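Local coordinates for protein L-lactate dehydrogenase (Trichomonas vaginalis, PDB 4UUL) that probably interconverts 2-oxo acids such as pyruvate and oxaloacetate with L-lactate or L-malate using NAD, as a lactate/malate dehydrogenase, at residues 154-159 and 263-268; 160-165 and 223-228; 179-184 and 194-199; 189-194 and 314-319. The protein carries 1 engineered substitution. All coordinates share one frame; numbering follows the deposited sequence. Where two conformers were deposited one is given.

Contact 1: residues 154-159 and 263-268; sequences LSMLDQ and EVLSMG
Gln-159, on the first turn of helix 156-170, reaches to the start of strand 265-270 and reads its backbone. Its CB lies 4.2 Å from Ser-266 OG. CG stands anti to the backbone N (chi1 178°), and the chain runs on extended, bringing CD to 3.8 Å from both Ser-266 OG and Val-264 O. OE1 accepts two bonds from one residue: Ser-266 OG, at 2.7 Å, lies in the plane of the amide carbonyl, while Ser-266 N, at 2.9 Å, is tilted 32° from it. NE2 donates to Val-264 O over 3.1 Å. Ser-266 OG also bonds Val-182 N, linking this strand to 177-183 of another sheet. Alongside, Met-156, bent at chi2 and chi3, sets SD 3.9 Å from Leu-265 CD2. Nearer the helix start, a water accepts from Ser-155 N and donates to Ser-266 O at 2.7 Å; Ser-155 OG bonds Ser-286. On the same helix turn, Asp-158 bonds His-186, the predicted proton acceptor, in the Asp-His pairing known from LDH/MDH enzymes. With both ends of a buried amide engaged, its flip is fixed, and the helix that presents Asp-158 is held to the strand by directional bonds more than by apolar packing.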
loop_
_atom_site.group_PDB
_atom_site.type_symbol
_atom_site.label_atom_id
_atom_site.label_comp_id
_atom_site.label_asym_id
_atom_site.label_seq_id
_atom_site.Cartn_x
_atom_site.Cartn_y
_atom_site.Cartn_z
ATOM N N LEU B 154 18.843 3.361 -2.230
ATOM C CA LEU B 154 17.662 3.983 -2.785
ATOM C C LEU B 154 17.779 5.496 -2.947
ATOM O O LEU B 154 17.726 6.207 -1.953
ATOM C CB LEU B 154 16.451 3.664 -1.877
ATOM C CG LEU B 154 15.116 4.109 -2.428
ATOM C CD1 LEU B 154 14.770 3.377 -3.701
ATOM C CD2 LEU B 154 14.020 3.911 -1.433
ATOM N N SER B 155 17.784 5.968 -4.175
ATOM C CA SER B 155 17.719 7.400 -4.483
ATOM C C SER B 155 16.440 7.740 -5.284
ATOM O O SER B 155 16.190 8.916 -5.522
ATOM C CB SER B 155 19.008 7.875 -5.156
ATOM O OG SER B 155 19.240 7.108 -6.262
ATOM N N MET B 156 15.571 6.751 -5.527
ATOM C CA MET B 156 14.382 7.060 -6.344
ATOM C C MET B 156 13.318 7.933 -5.668
ATOM O O MET B 156 12.535 8.553 -6.365
ATOM C CB MET B 156 13.706 5.780 -6.869
ATOM C CG MET B 156 14.330 5.300 -8.169
ATOM S SD MET B 156 14.225 6.437 -9.545
ATOM C CE MET B 156 12.444 6.641 -9.617
ATOM N N LEU B 157 13.269 7.982 -4.340
ATOM C CA LEU B 157 12.356 8.904 -3.705
ATOM C C LEU B 157 12.691 10.329 -4.102
ATOM O O LEU B 157 11.789 11.127 -4.419
ATOM C CB LEU B 157 12.348 8.766 -2.190
ATOM C CG LEU B 157 11.479 9.707 -1.377
ATOM C CD1 LEU B 157 10.005 9.677 -1.838
ATOM C CD2 LEU B 157 11.612 9.430 0.084
ATOM N N ASP B 158 13.967 10.670 -4.052
ATOM C CA ASP B 158 14.368 12.012 -4.422
ATOM C C ASP B 158 14.147 12.303 -5.903
ATOM O O ASP B 158 13.723 13.406 -6.280
ATOM C CB ASP B 158 15.828 12.213 -4.072
ATOM C CG ASP B 158 16.112 11.761 -2.688
ATOM O OD1 ASP B 158 16.334 10.515 -2.440
ATOM O OD2 ASP B 158 16.127 12.683 -1.853
ATOM N N GLN B 159 14.381 11.299 -6.744
ATOM C CA GLN B 159 14.088 11.468 -8.152
ATOM C C GLN B 159 12.600 11.736 -8.381
ATOM O O GLN B 159 12.233 12.634 -9.132
ATOM C CB GLN B 159 14.549 10.254 -8.980
ATOM C CG GLN B 159 14.182 10.422 -10.430
ATOM C CD GLN B 159 14.755 9.366 -11.346
ATOM O OE1 GLN B 159 15.965 9.152 -11.325
ATOM N NE2 GLN B 159 13.956 8.803 -12.222
ATOM N N GLU B 263 13.903 4.712 -20.098
ATOM C CA GLU B 263 13.816 4.955 -18.673
ATOM C C GLU B 263 15.192 5.088 -18.009
ATOM O O GLU B 263 16.087 4.302 -18.280
ATOM C CB GLU B 263 13.052 3.829 -18.007
ATOM C CG GLU B 263 12.732 4.062 -16.539
ATOM C CD GLU B 263 11.816 2.990 -15.961
ATOM O OE1 GLU B 263 11.946 1.801 -16.352
ATOM O OE2 GLU B 263 10.923 3.365 -15.176
ATOM N N VAL B 264 15.331 6.117 -17.186
ATOM C CA VAL B 264 16.552 6.414 -16.478
ATOM C C VAL B 264 16.202 6.535 -15.004
ATOM O O VAL B 264 15.456 7.455 -14.597
ATOM C CB VAL B 264 17.210 7.711 -16.983
ATOM C CG1 VAL B 264 18.438 8.039 -16.155
ATOM C CG2 VAL B 264 17.611 7.532 -18.458
ATOM N N LEU B 265 16.704 5.579 -14.203
ATOM C CA LEU B 265 16.441 5.577 -12.768
ATOM C C LEU B 265 17.713 5.863 -11.980
ATOM O O LEU B 265 18.732 5.182 -12.161
ATOM C CB LEU B 265 15.920 4.217 -12.314
ATOM C CG LEU B 265 14.598 3.740 -12.964
ATOM C CD1 LEU B 265 14.134 2.469 -12.325
ATOM C CD2 LEU B 265 13.517 4.794 -12.957
ATOM N N SER B 266 17.649 6.857 -11.122
ATOM C CA SER B 266 18.770 7.127 -10.232
ATOM C C SER B 266 18.828 5.982 -9.222
ATOM O O SER B 266 17.814 5.614 -8.640
ATOM C CB SER B 266 18.524 8.441 -9.508
ATOM O OG SER B 266 18.424 9.549 -10.410
ATOM N N MET B 267 20.022 5.420 -9.080
ATOM C CA MET B 267 20.262 4.348 -8.159
ATOM C C MET B 267 21.660 4.501 -7.533
ATOM O O MET B 267 22.622 4.782 -8.247
ATOM C CB MET B 267 20.222 2.994 -8.887
ATOM C CG MET B 267 18.893 2.668 -9.509
ATOM S SD MET B 267 18.946 1.095 -10.424
ATOM C CE MET B 267 17.306 0.565 -10.279
ATOM N N GLY B 268 21.773 4.282 -6.216
ATOM C CA GLY B 268 23.072 4.228 -5.572
ATOM C C GLY B 268 23.684 2.888 -5.842
ATOM O O GLY B 268 23.104 1.864 -5.495
HETATM O O HOH W 1 17.035 4.353 -6.344
#

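Contact 2: residues 160-165 and 223-228; sequences NRAYYE and KKIGHR
Arg-161 is overlapped by Arg-228, whose CG lies over one face of its guanidinium, 3.7 Å from Arg-161 NE. The two belong to helices 156-170 and 214-236 of the LDH/MDH alpha/beta C-terminal domain; the short segments run obliquely, 136° between their N-to-C directions, with axes 10.1 Å apart at closest approach. Like charges are kept from stacking: the two guanidinium planes are nearly perpendicular, and the methylene chain of Arg-228, not its charged end, does the covering. Asp-58 of the second subunit forms salt bridges with both arginines and its Glu-57 with Arg-228, acids that would be expected to offset the like charges. The helix pair thus serves the dimer interface, with the side chain of Arg-161 about 7 Å from that of His-186, the predicted proton acceptor. One turn back on helix 214-236, the apolar middle of the contact is a single branch: Ile-225 CD1 presses on the partner helix backbone, 3.7 Å from Ala-162 CA. Toward solvent, Glu-165 is bent at chi2 (62°), which turns CD toward Lys-224. The salt bridge joins Lys-224 NZ to Glu-165 OE2 at 2.7 Å, on the syn side and 25° out of the carboxylate plane; Tyr-216 OH bonds the same oxygen. Between the helices, a water in the plane of the Arg-161 guanidinium accepts from NH1 at 2.9 Å and donates weakly to Ile-225 O.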
loop_
_atom_site.group_PDB
_atom_site.type_symbol
_atom_site.label_atom_id
_atom_site.label_comp_id
_atom_site.label_asym_id
_atom_site.label_seq_id
_atom_site.Cartn_x
_atom_site.Cartn_y
_atom_site.Cartn_z
ATOM N N ASN B 160 11.741 10.949 -7.755
ATOM C CA ASN B 160 10.301 11.108 -7.896
ATOM C C ASN B 160 9.867 12.481 -7.408
ATOM O O ASN B 160 9.036 13.136 -8.067
ATOM C CB ASN B 160 9.535 9.967 -7.217
ATOM C CG ASN B 160 9.645 8.679 -7.985
ATOM O OD1 ASN B 160 9.853 8.671 -9.199
ATOM N ND2 ASN B 160 9.448 7.582 -7.297
ATOM N N ARG B 161 10.400 12.921 -6.272
ATOM C CA ARG B 161 10.106 14.251 -5.781
ATOM C C ARG B 161 10.464 15.299 -6.815
ATOM O O ARG B 161 9.732 16.281 -7.028
ATOM C CB ARG B 161 10.836 14.571 -4.490
ATOM C CG ARG B 161 10.272 13.883 -3.301
ATOM C CD ARG B 161 11.134 14.023 -2.098
ATOM N NE ARG B 161 10.510 13.504 -0.897
ATOM C CZ ARG B 161 11.151 13.172 0.201
ATOM N NH1 ARG B 161 12.502 13.220 0.223
ATOM N NH2 ARG B 161 10.443 12.738 1.207
ATOM N N ALA B 162 11.648 15.147 -7.408
ATOM C CA ALA B 162 12.130 16.129 -8.368
ATOM C C ALA B 162 11.288 16.164 -9.621
ATOM O O ALA B 162 10.974 17.244 -10.144
ATOM C CB ALA B 162 13.582 15.834 -8.717
ATOM N N TYR B 163 10.857 14.991 -10.089
ATOM C CA TYR B 163 9.987 14.972 -11.260
ATOM C C TYR B 163 8.664 15.689 -11.017
ATOM O O TYR B 163 8.217 16.460 -11.869
ATOM C CB TYR B 163 9.704 13.528 -11.728
ATOM C CG TYR B 163 10.644 13.030 -12.813
ATOM C CD1 TYR B 163 10.365 13.219 -14.157
ATOM C CD2 TYR B 163 11.828 12.364 -12.494
ATOM C CE1 TYR B 163 11.234 12.770 -15.132
ATOM C CE2 TYR B 163 12.708 11.898 -13.452
ATOM C CZ TYR B 163 12.388 12.101 -14.788
ATOM O OH TYR B 163 13.234 11.663 -15.777
ATOM N N TYR B 164 8.045 15.428 -9.888
ATOM C CA TYR B 164 6.768 16.080 -9.665
ATOM C C TYR B 164 6.946 17.594 -9.557
ATOM O O TYR B 164 6.171 18.369 -10.122
ATOM C CB TYR B 164 6.116 15.494 -8.429
ATOM C CG TYR B 164 4.621 15.862 -8.441
ATOM C CD1 TYR B 164 4.193 17.066 -7.917
ATOM C CD2 TYR B 164 3.647 14.988 -9.008
ATOM C CE1 TYR B 164 2.860 17.452 -7.917
ATOM C CE2 TYR B 164 2.285 15.350 -9.029
ATOM C CZ TYR B 164 1.905 16.567 -8.493
ATOM O OH TYR B 164 0.590 16.883 -8.507
ATOM N N GLU B 165 8.006 18.039 -8.890
ATOM C CA GLU B 165 8.211 19.452 -8.709
ATOM C C GLU B 165 8.419 20.126 -10.056
ATOM O O GLU B 165 7.864 21.170 -10.327
ATOM C CB GLU B 165 9.398 19.682 -7.770
ATOM C CG GLU B 165 9.968 21.048 -7.743
ATOM C CD GLU B 165 8.966 22.119 -7.259
ATOM O OE1 GLU B 165 7.962 21.772 -6.589
ATOM O OE2 GLU B 165 9.182 23.318 -7.561
ATOM N N LYS B 223 16.313 23.623 -2.677
ATOM C CA LYS B 223 15.774 23.925 -1.361
ATOM C C LYS B 223 14.433 23.235 -1.170
ATOM O O LYS B 223 14.165 22.691 -0.099
ATOM C CB LYS B 223 15.620 25.421 -1.171
ATOM C CG LYS B 223 16.954 26.107 -0.935
ATOM C CD LYS B 223 16.764 27.586 -0.755
ATOM C CE LYS B 223 18.081 28.296 -0.558
ATOM N NZ LYS B 223 17.846 29.754 -0.464
ATOM N N LYS B 224 13.590 23.261 -2.194
ATOM C CA LYS B 224 12.288 22.623 -2.085
ATOM C C LYS B 224 12.474 21.130 -1.898
ATOM O O LYS B 224 11.864 20.541 -0.993
ATOM C CB LYS B 224 11.456 22.889 -3.332
ATOM C CG LYS B 224 11.024 24.335 -3.447
ATOM C CD LYS B 224 10.322 24.617 -4.766
ATOM C CE LYS B 224 8.831 24.740 -4.606
ATOM N NZ LYS B 224 8.209 25.240 -5.880
ATOM N N ILE B 225 13.295 20.524 -2.753
ATOM C CA ILE B 225 13.658 19.088 -2.658
ATOM C C ILE B 225 14.360 18.753 -1.331
ATOM O O ILE B 225 14.100 17.694 -0.736
ATOM C CB ILE B 225 14.651 18.664 -3.841
ATOM C CG1 ILE B 225 13.999 18.832 -5.204
ATOM C CG2 ILE B 225 15.143 17.251 -3.690
ATOM C CD1 ILE B 225 12.649 18.221 -5.324
ATOM N N GLY B 226 15.272 19.627 -0.908
ATOM C CA GLY B 226 16.127 19.348 0.244
ATOM C C GLY B 226 15.415 19.388 1.587
ATOM O O GLY B 226 15.927 18.862 2.593
ATOM N N HIS B 227 14.228 19.985 1.606
ATOM C CA HIS B 227 13.500 20.202 2.838
ATOM C C HIS B 227 12.129 19.536 2.837
ATOM O O HIS B 227 11.349 19.632 3.802
ATOM C CB HIS B 227 13.340 21.692 3.050
ATOM C CG HIS B 227 14.620 22.372 3.431
ATOM N ND1 HIS B 227 15.450 22.983 2.511
ATOM C CD2 HIS B 227 15.230 22.506 4.634
ATOM C CE1 HIS B 227 16.501 23.484 3.135
ATOM N NE2 HIS B 227 16.392 23.210 4.423
ATOM N N ARG B 228 11.818 18.839 1.757
ATOM C CA ARG B 228 10.508 18.262 1.576
ATOM C C ARG B 228 10.039 17.261 2.697
ATOM O O ARG B 228 8.871 17.250 3.160
ATOM C CB ARG B 228 10.551 17.487 0.270
ATOM C CG ARG B 228 9.267 16.853 -0.032
ATOM C CD ARG B 228 8.176 17.873 -0.329
ATOM N NE ARG B 228 7.077 17.237 -1.072
ATOM C CZ ARG B 228 6.037 17.857 -1.607
ATOM N NH1 ARG B 228 5.838 19.160 -1.467
ATOM N NH2 ARG B 228 5.161 17.136 -2.265
HETATM O O HOH W 2 14.295 14.501 -1.629
#

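Contact 3: residues 179-184 and 194-199; sequences DIIVWG and LTQATF
Ile-180 and Leu-194 run alongside each other in the same direction, so that Leu-194 CD2 rests along the isoleucine, 3.8 Å from Ile-180 CG1. That same CG1 also meets Ala-197 CB at 3.9 Å, so Ile-180 packs against both ends of a turn closed by the bond from Ala-197 N to Leu-194 O. The next pair is turned differently. Ile-181 and Gln-196 meet at a slant, with Ile-181 CD1 3.6 Å from Gln-196 CG; the glutamine is bent at chi2 (-67°), which swings CD away from an extended course. Its NE2 comes near the ring edge of Trp-183 but bonds Lys-304 O and Asp-193 OD2, the second of which also receives Trp-183 NE1. Ile-181 CG2, meanwhile, covers one indole face toward its rim. No direct hydrogen bond crosses between the segments; water does that work. One molecule donates to Asp-179 O at 2.8 Å and accepts from Gln-196 N, and another gathers Asp-179 OD2, Gln-196 O and Thr-198 OG1. Strand 177-183 pairs with 191-193 through Ile-181 and with 198-201 through His-178, so residues 194-197 cross over the place where its partner changes, in the antiparallel sheet characteristic of the LDH/MDH C-terminal domain.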
loop_
_atom_site.group_PDB
_atom_site.type_symbol
_atom_site.label_atom_id
_atom_site.label_comp_id
_atom_site.label_asym_id
_atom_site.label_seq_id
_atom_site.Cartn_x
_atom_site.Cartn_y
_atom_site.Cartn_z
ATOM N N ASP B 179 14.847 12.733 -18.070
ATOM C CA ASP B 179 16.281 12.805 -17.763
ATOM C C ASP B 179 16.640 13.734 -16.623
ATOM O O ASP B 179 17.730 14.315 -16.616
ATOM C CB ASP B 179 17.096 13.127 -19.019
ATOM C CG ASP B 179 16.980 12.058 -20.058
ATOM O OD1 ASP B 179 16.837 10.868 -19.709
ATOM O OD2 ASP B 179 17.009 12.414 -21.246
ATOM N N ILE B 180 15.788 13.824 -15.617
ATOM C CA ILE B 180 16.187 14.348 -14.302
ATOM C C ILE B 180 16.993 13.275 -13.570
ATOM O O ILE B 180 16.619 12.112 -13.587
ATOM C CB ILE B 180 14.961 14.758 -13.470
ATOM C CG1 ILE B 180 14.239 15.918 -14.149
ATOM C CG2 ILE B 180 15.372 15.079 -12.038
ATOM C CD1 ILE B 180 12.952 16.312 -13.439
ATOM N N ILE B 181 18.106 13.666 -12.932
ATOM C CA ILE B 181 18.958 12.688 -12.279
ATOM C C ILE B 181 19.315 13.178 -10.884
ATOM O O ILE B 181 19.581 14.366 -10.693
ATOM C CB ILE B 181 20.279 12.511 -13.058
ATOM C CG1 ILE B 181 20.003 12.200 -14.532
ATOM C CG2 ILE B 181 21.167 11.458 -12.383
ATOM C CD1 ILE B 181 21.234 12.377 -15.383
ATOM N N VAL B 182 19.365 12.245 -9.930
ATOM C CA VAL B 182 19.883 12.546 -8.605
ATOM C C VAL B 182 21.216 11.808 -8.479
ATOM O O VAL B 182 21.262 10.592 -8.644
ATOM C CB VAL B 182 18.889 12.076 -7.518
ATOM C CG1 VAL B 182 19.542 12.139 -6.244
ATOM C CG2 VAL B 182 17.650 12.933 -7.599
ATOM N N TRP B 183 22.302 12.559 -8.293
ATOM C CA TRP B 183 23.628 11.956 -8.261
ATOM C C TRP B 183 24.225 11.998 -6.841
ATOM O O TRP B 183 23.979 12.952 -6.091
ATOM C CB TRP B 183 24.631 12.722 -9.143
ATOM C CG TRP B 183 24.332 12.989 -10.574
ATOM C CD1 TRP B 183 23.510 13.952 -11.079
ATOM C CD2 TRP B 183 24.968 12.374 -11.699
ATOM N NE1 TRP B 183 23.593 13.971 -12.452
ATOM C CE2 TRP B 183 24.489 13.014 -12.860
ATOM C CE3 TRP B 183 25.899 11.333 -11.834
ATOM C CZ2 TRP B 183 24.924 12.666 -14.130
ATOM C CZ3 TRP B 183 26.370 11.028 -13.105
ATOM C CH2 TRP B 183 25.867 11.678 -14.222
ATOM N N GLY B 184 25.082 11.032 -6.551
ATOM C CA GLY B 184 25.957 11.143 -5.402
ATOM C C GLY B 184 25.360 10.601 -4.137
ATOM O O GLY B 184 24.757 9.516 -4.105
ATOM N N LEU B 194 19.242 19.056 -13.089
ATOM C CA LEU B 194 18.317 19.382 -14.144
ATOM C C LEU B 194 18.997 19.692 -15.448
ATOM O O LEU B 194 18.305 20.053 -16.407
ATOM C CB LEU B 194 17.438 20.561 -13.729
ATOM C CG LEU B 194 16.576 20.342 -12.487
ATOM C CD1 LEU B 194 15.654 21.552 -12.218
ATOM C CD2 LEU B 194 15.786 19.001 -12.516
ATOM N N THR B 195 20.321 19.637 -15.499
ATOM C CA THR B 195 21.053 20.098 -16.702
ATOM C C THR B 195 20.933 19.200 -17.926
ATOM O O THR B 195 21.251 19.646 -19.026
ATOM C CB THR B 195 22.528 20.384 -16.422
ATOM O OG1 THR B 195 23.210 19.174 -16.173
ATOM C CG2 THR B 195 22.688 21.314 -15.257
ATOM N N GLN B 196 20.475 17.955 -17.744
ATOM C CA GLN B 196 20.199 17.066 -18.867
ATOM C C GLN B 196 18.737 17.119 -19.277
ATOM O O GLN B 196 18.380 16.658 -20.354
ATOM C CB GLN B 196 20.459 15.606 -18.530
ATOM C CG GLN B 196 21.536 15.331 -17.483
ATOM C CD GLN B 196 22.938 15.686 -17.933
ATOM O OE1 GLN B 196 23.280 15.698 -19.155
ATOM N NE2 GLN B 196 23.797 15.902 -16.955
ATOM N N ALA B 197 17.888 17.677 -18.426
ATOM C CA ALA B 197 16.469 17.383 -18.524
ATOM C C ALA B 197 15.782 18.100 -19.680
ATOM O O ALA B 197 16.091 19.260 -20.015
ATOM C CB ALA B 197 15.784 17.742 -17.231
ATOM N N THR B 198 14.838 17.393 -20.274
ATOM C CA THR B 198 14.010 17.959 -21.325
ATOM C C THR B 198 12.542 17.773 -20.968
ATOM O O THR B 198 12.194 17.008 -20.072
ATOM C CB THR B 198 14.257 17.307 -22.695
ATOM O OG1 THR B 198 14.165 15.877 -22.589
ATOM C CG2 THR B 198 15.637 17.706 -23.247
ATOM N N PHE B 199 11.681 18.551 -21.629
ATOM C CA PHE B 199 10.255 18.397 -21.436
ATOM C C PHE B 199 9.549 18.711 -22.744
ATOM O O PHE B 199 10.044 19.475 -23.568
ATOM C CB PHE B 199 9.751 19.285 -20.305
ATOM C CG PHE B 199 9.692 20.755 -20.626
ATOM C CD1 PHE B 199 10.835 21.536 -20.701
ATOM C CD2 PHE B 199 8.466 21.352 -20.876
ATOM C CE1 PHE B 199 10.751 22.872 -21.029
ATOM C CE2 PHE B 199 8.387 22.693 -21.204
ATOM C CZ PHE B 199 9.532 23.450 -21.251
HETATM O O HOH W 3 18.942 16.626 -15.744
HETATM O O HOH W 4 16.658 14.965 -21.938
#

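Contact 4: residues 189-194 and 314-319; sequences SMVADL and DFTEKD
Ser-189 OG donates to Asp-319 OD2 over 2.7 Å, meeting the carboxylate on its anti side, 25° out of plane. The same hydroxyl lies 2.8 Å from Thr-316 OG1, close enough for a second hydrogen bond, although the threonine proton could instead turn to Ser-189 O in a weaker bond. Ser-189 OG sits between its own backbone N and carbonyl carbon (chi1 75°), and from there faces both helix residues, which are spaced three apart on one side of the helix. A water completes the circuit, accepting from Ser-189 N at 3.0 Å and donating to Asp-319 OD2. Asn-185 adds two more bonds, its backbone N to Thr-316 OG1 and its ND2 to Asp-319 OD2. These bonds dock the long C-terminal helix 307-337 of the LDH/MDH fold against the loop that leads from His-186, the predicted proton acceptor, into edge strand 191-193. Between the two segments the apolar touches are few. On the strand side, Val-191 CG2 touches Thr-316 CG2 at 4.0 Å, the two side chains crossing at a slant. Nearer the surface, Phe-315 offers its ring edge rather than a face: CD2 approaches Ser-189 CB at 3.8 Å.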
loop_
_atom_site.group_PDB
_atom_site.type_symbol
_atom_site.label_atom_id
_atom_site.label_comp_id
_atom_site.label_asym_id
_atom_site.label_seq_id
_atom_site.Cartn_x
_atom_site.Cartn_y
_atom_site.Cartn_z
ATOM N N SER B 189 24.871 17.043 0.335
ATOM C CA SER B 189 25.638 17.076 -0.878
ATOM C C SER B 189 24.951 16.487 -2.107
ATOM O O SER B 189 25.502 16.478 -3.184
ATOM C CB SER B 189 27.014 16.415 -0.706
ATOM O OG SER B 189 26.908 15.027 -0.677
ATOM N N MET B 190 23.747 15.929 -1.960
ATOM C CA MET B 190 23.046 15.307 -3.072
ATOM C C MET B 190 22.930 16.295 -4.216
ATOM O O MET B 190 22.679 17.486 -4.028
ATOM C CB MET B 190 21.656 14.952 -2.647
ATOM C CG MET B 190 20.901 14.031 -3.542
ATOM S SD MET B 190 19.255 13.604 -2.921
ATOM C CE MET B 190 18.439 15.195 -2.903
ATOM N N VAL B 191 23.084 15.780 -5.436
ATOM C CA VAL B 191 23.036 16.614 -6.628
ATOM C C VAL B 191 21.709 16.345 -7.366
ATOM O O VAL B 191 21.548 15.290 -7.994
ATOM C CB VAL B 191 24.222 16.320 -7.565
ATOM C CG1 VAL B 191 24.178 17.359 -8.678
ATOM C CG2 VAL B 191 25.540 16.361 -6.823
ATOM N N ALA B 192 20.771 17.285 -7.294
ATOM C CA ALA B 192 19.503 17.180 -8.039
ATOM C C ALA B 192 19.758 17.930 -9.361
ATOM O O ALA B 192 19.688 19.168 -9.443
ATOM C CB ALA B 192 18.360 17.783 -7.222
ATOM N N ASP B 193 20.107 17.170 -10.369
ATOM C CA ASP B 193 20.592 17.683 -11.639
ATOM C C ASP B 193 19.473 17.829 -12.661
ATOM O O ASP B 193 18.800 16.834 -13.016
ATOM C CB ASP B 193 21.624 16.694 -12.162
ATOM C CG ASP B 193 22.204 17.048 -13.533
ATOM O OD1 ASP B 193 22.197 18.230 -13.912
ATOM O OD2 ASP B 193 22.693 16.102 -14.199
ATOM N N LEU B 194 19.242 19.056 -13.089
ATOM C CA LEU B 194 18.317 19.382 -14.144
ATOM C C LEU B 194 18.997 19.692 -15.448
ATOM O O LEU B 194 18.305 20.053 -16.407
ATOM C CB LEU B 194 17.438 20.561 -13.729
ATOM C CG LEU B 194 16.576 20.342 -12.487
ATOM C CD1 LEU B 194 15.654 21.552 -12.218
ATOM C CD2 LEU B 194 15.786 19.001 -12.516
ATOM N N ASP B 314 32.086 16.351 -7.721
ATOM C CA ASP B 314 33.327 16.258 -6.966
ATOM C C ASP B 314 33.069 16.452 -5.483
ATOM O O ASP B 314 33.649 15.776 -4.638
ATOM C CB ASP B 314 34.312 17.303 -7.486
ATOM C CG ASP B 314 34.792 17.029 -8.906
ATOM O OD1 ASP B 314 34.607 15.917 -9.435
ATOM O OD2 ASP B 314 35.349 17.999 -9.495
ATOM N N PHE B 315 32.197 17.390 -5.143
ATOM C CA PHE B 315 31.936 17.677 -3.736
ATOM C C PHE B 315 31.230 16.482 -3.077
ATOM O O PHE B 315 31.535 16.095 -1.949
ATOM C CB PHE B 315 31.061 18.925 -3.618
ATOM C CG PHE B 315 30.815 19.382 -2.236
ATOM C CD1 PHE B 315 31.706 20.243 -1.609
ATOM C CD2 PHE B 315 29.684 19.002 -1.560
ATOM C CE1 PHE B 315 31.470 20.701 -0.327
ATOM C CE2 PHE B 315 29.441 19.417 -0.259
ATOM C CZ PHE B 315 30.334 20.293 0.360
ATOM N N THR B 316 30.239 15.876 -3.750
ATOM C CA THR B 316 29.498 14.758 -3.167
ATOM C C THR B 316 30.374 13.515 -3.148
ATOM O O THR B 316 30.306 12.715 -2.204
ATOM C CB THR B 316 28.146 14.562 -3.852
ATOM O OG1 THR B 316 27.336 13.686 -3.042
ATOM C CG2 THR B 316 28.283 13.923 -5.231
ATOM N N GLU B 317 31.259 13.338 -4.119
ATOM C CA GLU B 317 32.246 12.266 -4.068
ATOM C C GLU B 317 33.130 12.385 -2.841
ATOM O O GLU B 317 33.333 11.433 -2.077
ATOM C CB GLU B 317 33.097 12.284 -5.332
ATOM C CG GLU B 317 34.272 11.297 -5.383
ATOM C CD GLU B 317 35.162 11.579 -6.567
ATOM O OE1 GLU B 317 35.615 12.716 -6.729
ATOM O OE2 GLU B 317 35.410 10.681 -7.298
ATOM N N LYS B 318 33.669 13.585 -2.631
ATOM C CA LYS B 318 34.520 13.839 -1.464
ATOM C C LYS B 318 33.741 13.533 -0.169
ATOM O O LYS B 318 34.244 12.901 0.762
ATOM C CB LYS B 318 35.005 15.311 -1.501
ATOM C CG LYS B 318 35.889 15.683 -0.338
ATOM C CD LYS B 318 36.434 17.120 -0.554
ATOM C CE LYS B 318 37.324 17.646 0.556
ATOM N NZ LYS B 318 36.651 17.748 1.821
ATOM N N ASP B 319 32.479 13.964 -0.111
ATOM C CA ASP B 319 31.612 13.728 1.043
ATOM C C ASP B 319 31.458 12.233 1.305
ATOM O O ASP B 319 31.602 11.778 2.454
ATOM C CB ASP B 319 30.263 14.358 0.758
ATOM C CG ASP B 319 29.300 14.278 1.852
ATOM O OD1 ASP B 319 29.690 14.390 3.016
ATOM O OD2 ASP B 319 28.071 14.132 1.571
HETATM O O HOH W 5 25.595 14.972 2.322
#

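All four contacts fall in the C-terminal domain; contacts 1, 3 and 4 are buried and contact 2 partly exposed, and their chemistry follows the elements they join. Contact 1, nearest the chain centre, is chiefly polar, a helix side chain meeting a strand backbone; contact 2, on the same helix 156-170, mixes a salt bridge with one apolar touch, its arginines meeting the second subunit. Contacts 3 and 4 share Leu-194 and the antiparallel sheet: the first is apolar with bridging waters, the second a hydroxyl-carboxylate cluster on a helix. Strand 177-183 pairs directly with 191-193, through Trp-183 N to Val-191 O at 2.8 Å.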